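Local coordinates for SnoaL-like polyketide cyclase (PDB 3EHC), which is of unknown function but, as a SnoaL-like member of the NTF2 clan, may act as a polyketide cyclase, at residues F60-L65 with A74-D79; F78-K83 with V96-H101. All coordinates share one frame; numbering follows the deposited sequence. Where two conformers were deposited one is given.

Contact 1 (F60-L65 with A74-D79)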
# COMPACT_ATOMS: atom_id res chain seq x y z
N PHE B 60 4.53 10.05 12.17
CA PHE B 60 4.94 9.06 11.20
C PHE B 60 5.79 7.97 11.85
O PHE B 60 6.78 8.24 12.52
CB PHE B 60 5.72 9.75 10.09
CG PHE B 60 4.89 10.65 9.24
CD1 PHE B 60 4.68 11.97 9.61
CD2 PHE B 60 4.33 10.19 8.06
CE1 PHE B 60 3.91 12.83 8.82
CE2 PHE B 60 3.56 11.05 7.25
CZ PHE B 60 3.36 12.37 7.62
N GLU B 61 5.37 6.74 11.64
CA GLU B 61 5.99 5.59 12.21
C GLU B 61 5.83 4.43 11.24
O GLU B 61 4.70 4.06 10.94
CB GLU B 61 5.24 5.29 13.50
CG GLU B 61 5.74 4.11 14.32
CD GLU B 61 6.44 4.54 15.58
OE1 GLU B 61 6.11 5.62 16.12
OE2 GLU B 61 7.32 3.77 16.01
N ALA B 62 6.93 3.85 10.77
CA ALA B 62 6.92 2.71 9.86
C ALA B 62 6.84 1.39 10.63
O ALA B 62 7.65 1.14 11.50
CB ALA B 62 8.18 2.74 9.00
N GLU B 63 5.83 0.58 10.32
CA GLU B 63 5.71 -0.78 10.85
C GLU B 63 6.63 -1.72 10.07
O GLU B 63 7.38 -2.49 10.66
CB GLU B 63 4.25 -1.28 10.77
CG GLU B 63 4.04 -2.73 11.26
CD GLU B 63 2.63 -3.24 11.06
OE1 GLU B 63 1.68 -2.47 11.27
OE2 GLU B 63 2.46 -4.44 10.72
N ILE B 64 6.56 -1.64 8.75
CA ILE B 64 7.32 -2.53 7.85
C ILE B 64 8.05 -1.65 6.86
O ILE B 64 7.46 -0.72 6.35
CB ILE B 64 6.46 -3.55 7.03
CG1 ILE B 64 5.49 -4.34 7.92
CG2 ILE B 64 7.43 -4.49 6.24
CD1 ILE B 64 4.39 -5.04 7.18
N LEU B 65 9.33 -1.93 6.66
CA LEU B 65 10.15 -1.33 5.62
C LEU B 65 10.79 -2.45 4.76
O LEU B 65 11.37 -3.40 5.30
CB LEU B 65 11.30 -0.49 6.20
CG LEU B 65 11.07 0.78 7.00
CD1 LEU B 65 12.45 1.37 7.36
CD2 LEU B 65 10.19 1.79 6.23
N ALA B 74 7.09 1.24 2.36
CA ALA B 74 6.79 1.39 3.80
C ALA B 74 5.31 1.11 4.09
O ALA B 74 4.44 1.55 3.35
CB ALA B 74 7.16 2.81 4.28
N ARG B 75 5.05 0.33 5.15
CA ARG B 75 3.75 0.33 5.80
C ARG B 75 3.86 1.24 7.02
O ARG B 75 4.58 0.93 7.95
CB ARG B 75 3.33 -1.07 6.22
CG ARG B 75 2.05 -1.13 7.02
CD ARG B 75 1.78 -2.61 7.35
NE ARG B 75 0.80 -2.80 8.40
CZ ARG B 75 -0.51 -2.75 8.18
NH1 ARG B 75 -1.02 -2.53 6.97
NH2 ARG B 75 -1.31 -2.96 9.18
N LEU B 76 3.16 2.37 6.96
CA LEU B 76 3.10 3.37 8.01
C LEU B 76 1.76 3.21 8.70
O LEU B 76 0.73 3.06 8.03
CB LEU B 76 3.14 4.76 7.38
CG LEU B 76 4.33 5.08 6.48
CD1 LEU B 76 4.13 6.35 5.64
CD2 LEU B 76 5.49 5.17 7.40
N PHE B 77 1.79 3.30 10.03
CA PHE B 77 0.64 3.21 10.88
C PHE B 77 0.39 4.57 11.54
O PHE B 77 1.32 5.21 12.07
CB PHE B 77 0.86 2.11 11.93
CG PHE B 77 -0.19 2.10 13.00
CD1 PHE B 77 -1.51 1.81 12.68
CD2 PHE B 77 0.14 2.45 14.32
CE1 PHE B 77 -2.49 1.83 13.63
CE2 PHE B 77 -0.86 2.47 15.31
CZ PHE B 77 -2.18 2.17 14.96
N PHE B 78 -0.86 5.04 11.44
CA PHE B 78 -1.29 6.31 12.02
C PHE B 78 -2.36 6.09 13.06
O PHE B 78 -3.26 5.26 12.88
CB PHE B 78 -1.84 7.24 10.95
CG PHE B 78 -0.82 7.65 9.94
CD1 PHE B 78 0.01 8.74 10.19
CD2 PHE B 78 -0.71 6.96 8.72
CE1 PHE B 78 0.96 9.12 9.25
CE2 PHE B 78 0.21 7.34 7.76
CZ PHE B 78 1.05 8.41 8.01
N ASP B 79 -2.23 6.83 14.15
CA ASP B 79 -3.18 6.88 15.23
C ASP B 79 -3.29 8.36 15.61
O ASP B 79 -2.44 8.90 16.29
CB ASP B 79 -2.64 6.01 16.38
CG ASP B 79 -3.63 5.82 17.52
OD1 ASP B 79 -4.73 6.39 17.50
OD2 ASP B 79 -3.28 5.07 18.46
O HOH W 1 2.82 6.67 10.26
O HOH W 2 -0.89 -3.19 12.40
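Glu63 and Ile64 both face Arg75 across a classic beta bulge in the hairpin formed by strands 62-67 and 71-80. The evidence lies in the backbone: Arg75 O accepts a short bond from Glu63 N (2.7 Å) and a weak one from Ile64 N (3.3 Å), so one carbonyl serves two successive amides. Arg75 N returns a bond to Ile64 O, and beyond the bulge Phe77 N meets Glu61 O almost straight, with 164° at the hydrogen.

The extra residue puts the Glu63 side chain beside that of Arg75, both running the same way. In the conformer given here, one of two modelled for Glu63, NE of Arg75 forms a salt bridge with OE1 of Glu63 at 3.0 Å. In that conformer the carboxylate stands nearly perpendicular to the guanidinium, its plane turned by 85°, OE1 is approached from above its own plane, and water 2 spans Glu63 OE1 and Arg75 NH2, although its bond to NH2 is long. The Arg75 chain is extended from CG to NE, and its CD rests on CD1 of Ile64 at 3.6 Å. Farther out, Arg75 NH1 is held by His101, and Trp115 of the second subunit packs on Glu63, Ile64 and Arg75, which places the bulge at the dimer interface.

On the face bearing Ala62, Leu65, Ala74 and Leu76 the contact is apolar. CD2 of Leu65 reaches Ala74 CB, and helix 5-17 packs here through Tyr9. Next to the Phe77-Glu61 bond, water 1 accepts a hydrogen bond from Glu61 N and probably donates to Phe77 O. Close by, Phe78 turns its edge to the face of Phe60 in an offset T-shaped pair, with planes at 80° and Phe78 CZ 3.7 Å from Phe60 CE2.

Contact 2 (F78-K83 with V96-H101); sequences FDCTPK and VQFCEH
Phe78 and Phe98 form a hydrogen-bonded pair where strand 78-80 runs antiparallel to strand 96-101, two neighbours in the curved sheet of this NTF2-like fold. The backbone bonds are reciprocal: Phe78 N to Phe98 O (2.9 Å) and Phe98 N to Phe78 O, then Cys80 N to Val96 O and Val96 N to Cys80 O (2.8 Å).

Packing is tight on the face that carries Phe78, Cys80, Val96 and Phe98. With CG set between the backbone N and the carbonyl carbon, the Phe98 ring is brought alongside Phe78, whose CB sits over one face of it, 3.9 Å from the centroid, as a CH-pi contact. The two rings are tilted by only 23° but slid apart, so they touch at CD2 of Phe78 and CE2 of Phe98 (3.7 Å) with little overlap. SG of Cys80 approaches the Phe98 ring obliquely, nearest CE1 at 3.7 Å. Beyond the strand end, Pro82 CD lies against Val96 CG2. Ile123 of helix 120-127 and Leu118 also pack on Phe98. Glu100 brings OE1 to the edge of the Phe78 ring at CE2, 3.6 Å away, while its OE2 is bonded to Ser116.

On the opposite face the contact is made by the partly exposed Asp79 and Gln97. They lie side by side, and Gln97 NE2 donates to Asp79 OD1 over 2.7 Å with 177° at the hydrogen. The acceptor lies in the amide plane, yet the donor comes from above the carboxylate, whose plane stands at 89° to the amide. Arg95 pairs with the same OD1. Two donors, one of them cationic, thus converge on one oxygen of Asp79, which would be expected to stabilise its negative charge.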
# COMPACT_ATOMS: atom_id res chain seq x y z
N PHE B 78 -0.86 5.04 11.44
CA PHE B 78 -1.29 6.31 12.02
C PHE B 78 -2.36 6.09 13.06
O PHE B 78 -3.26 5.26 12.88
CB PHE B 78 -1.84 7.24 10.95
CG PHE B 78 -0.82 7.65 9.94
CD1 PHE B 78 0.01 8.74 10.19
CD2 PHE B 78 -0.71 6.96 8.72
CE1 PHE B 78 0.96 9.12 9.25
CE2 PHE B 78 0.21 7.34 7.76
CZ PHE B 78 1.05 8.41 8.01
N ASP B 79 -2.23 6.83 14.15
CA ASP B 79 -3.18 6.88 15.23
C ASP B 79 -3.29 8.36 15.61
O ASP B 79 -2.44 8.90 16.29
CB ASP B 79 -2.64 6.01 16.38
CG ASP B 79 -3.63 5.82 17.52
OD1 ASP B 79 -4.73 6.39 17.50
OD2 ASP B 79 -3.28 5.07 18.46
N CYS B 80 -4.31 9.03 15.08
CA CYS B 80 -4.33 10.48 15.05
C CYS B 80 -5.77 11.03 15.04
O CYS B 80 -6.73 10.25 15.07
CB CYS B 80 -3.52 10.95 13.85
SG CYS B 80 -4.16 10.36 12.31
N THR B 81 -5.89 12.36 15.02
CA THR B 81 -7.15 13.04 15.28
C THR B 81 -7.36 14.17 14.25
O THR B 81 -7.04 15.32 14.50
CB THR B 81 -7.16 13.55 16.78
OG1 THR B 81 -6.56 12.58 17.67
CG2 THR B 81 -8.55 13.84 17.29
N PRO B 82 -7.88 13.81 13.07
CA PRO B 82 -8.22 14.79 12.04
C PRO B 82 -9.25 15.75 12.60
O PRO B 82 -10.22 15.29 13.18
CB PRO B 82 -8.81 13.94 10.92
CG PRO B 82 -8.27 12.59 11.14
CD PRO B 82 -8.18 12.44 12.62
N LYS B 83 -9.02 17.05 12.43
CA LYS B 83 -9.90 18.10 12.94
C LYS B 83 -11.30 18.06 12.36
O LYS B 83 -12.28 18.38 13.05
CB LYS B 83 -9.32 19.45 12.61
CG LYS B 83 -8.29 19.88 13.56
CD LYS B 83 -7.94 21.36 13.36
CE LYS B 83 -7.81 22.09 14.72
NZ LYS B 83 -6.96 23.32 14.63
N VAL B 96 -8.63 8.14 15.10
CA VAL B 96 -8.80 7.03 14.17
C VAL B 96 -7.44 6.44 13.88
O VAL B 96 -6.43 7.11 13.98
CB VAL B 96 -9.52 7.46 12.84
CG1 VAL B 96 -11.06 7.79 13.08
CG2 VAL B 96 -8.79 8.63 12.18
N GLN B 97 -7.42 5.14 13.59
CA GLN B 97 -6.21 4.43 13.23
C GLN B 97 -6.34 3.91 11.79
O GLN B 97 -7.35 3.34 11.41
CB GLN B 97 -5.93 3.25 14.16
CG GLN B 97 -5.65 3.61 15.60
CD GLN B 97 -6.93 3.86 16.33
OE1 GLN B 97 -7.90 3.15 16.11
NE2 GLN B 97 -6.97 4.88 17.18
N PHE B 98 -5.32 4.15 11.00
CA PHE B 98 -5.30 3.66 9.63
C PHE B 98 -3.87 3.57 9.15
O PHE B 98 -2.99 4.24 9.66
CB PHE B 98 -6.08 4.60 8.71
CG PHE B 98 -5.57 6.01 8.72
CD1 PHE B 98 -6.01 6.92 9.66
CD2 PHE B 98 -4.66 6.44 7.77
CE1 PHE B 98 -5.53 8.20 9.69
CE2 PHE B 98 -4.20 7.73 7.79
CZ PHE B 98 -4.63 8.61 8.75
N CYS B 99 -3.65 2.74 8.14
CA CYS B 99 -2.32 2.61 7.57
C CYS B 99 -2.24 3.24 6.20
O CYS B 99 -3.25 3.48 5.54
CB CYS B 99 -1.92 1.14 7.49
SG CYS B 99 -1.61 0.41 9.07
N GLU B 100 -1.01 3.52 5.80
CA GLU B 100 -0.67 3.98 4.46
C GLU B 100 0.42 3.03 3.93
O GLU B 100 1.38 2.73 4.65
CB GLU B 100 -0.13 5.40 4.49
CG GLU B 100 0.13 6.01 3.11
CD GLU B 100 0.92 7.32 3.17
OE1 GLU B 100 1.07 7.90 4.27
OE2 GLU B 100 1.40 7.79 2.11
N HIS B 101 0.24 2.55 2.70
CA HIS B 101 1.25 1.75 2.00
C HIS B 101 1.82 2.56 0.85
O HIS B 101 1.11 2.96 -0.07
CB HIS B 101 0.65 0.48 1.46
CG HIS B 101 0.30 -0.51 2.52
ND1 HIS B 101 -0.08 -1.80 2.24
CD2 HIS B 101 0.25 -0.39 3.87
CE1 HIS B 101 -0.32 -2.44 3.37
NE2 HIS B 101 -0.12 -1.61 4.37

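Overall arrangement
From the N terminus, helices 5-17 and 40-54 precede both contacts. Contact 1 closes the short loop between strands 62-67 and 71-80 as a beta hairpin; contact 2 closes the longer connection from strand 71-80 to strand 96-107, which includes the small sheet of 85-86 and 89-90. The closures follow one another without nesting, overlapping at Phe78 and Asp79, and their centres lie about 10 Å apart. Strand 71-80 therefore sits between two antiparallel neighbours, with strand 62-67 outermost within the chain. Leu76 O and Glu100 N, 2.9 Å apart in a probable hydrogen bond, link the two contacts directly across the sheet.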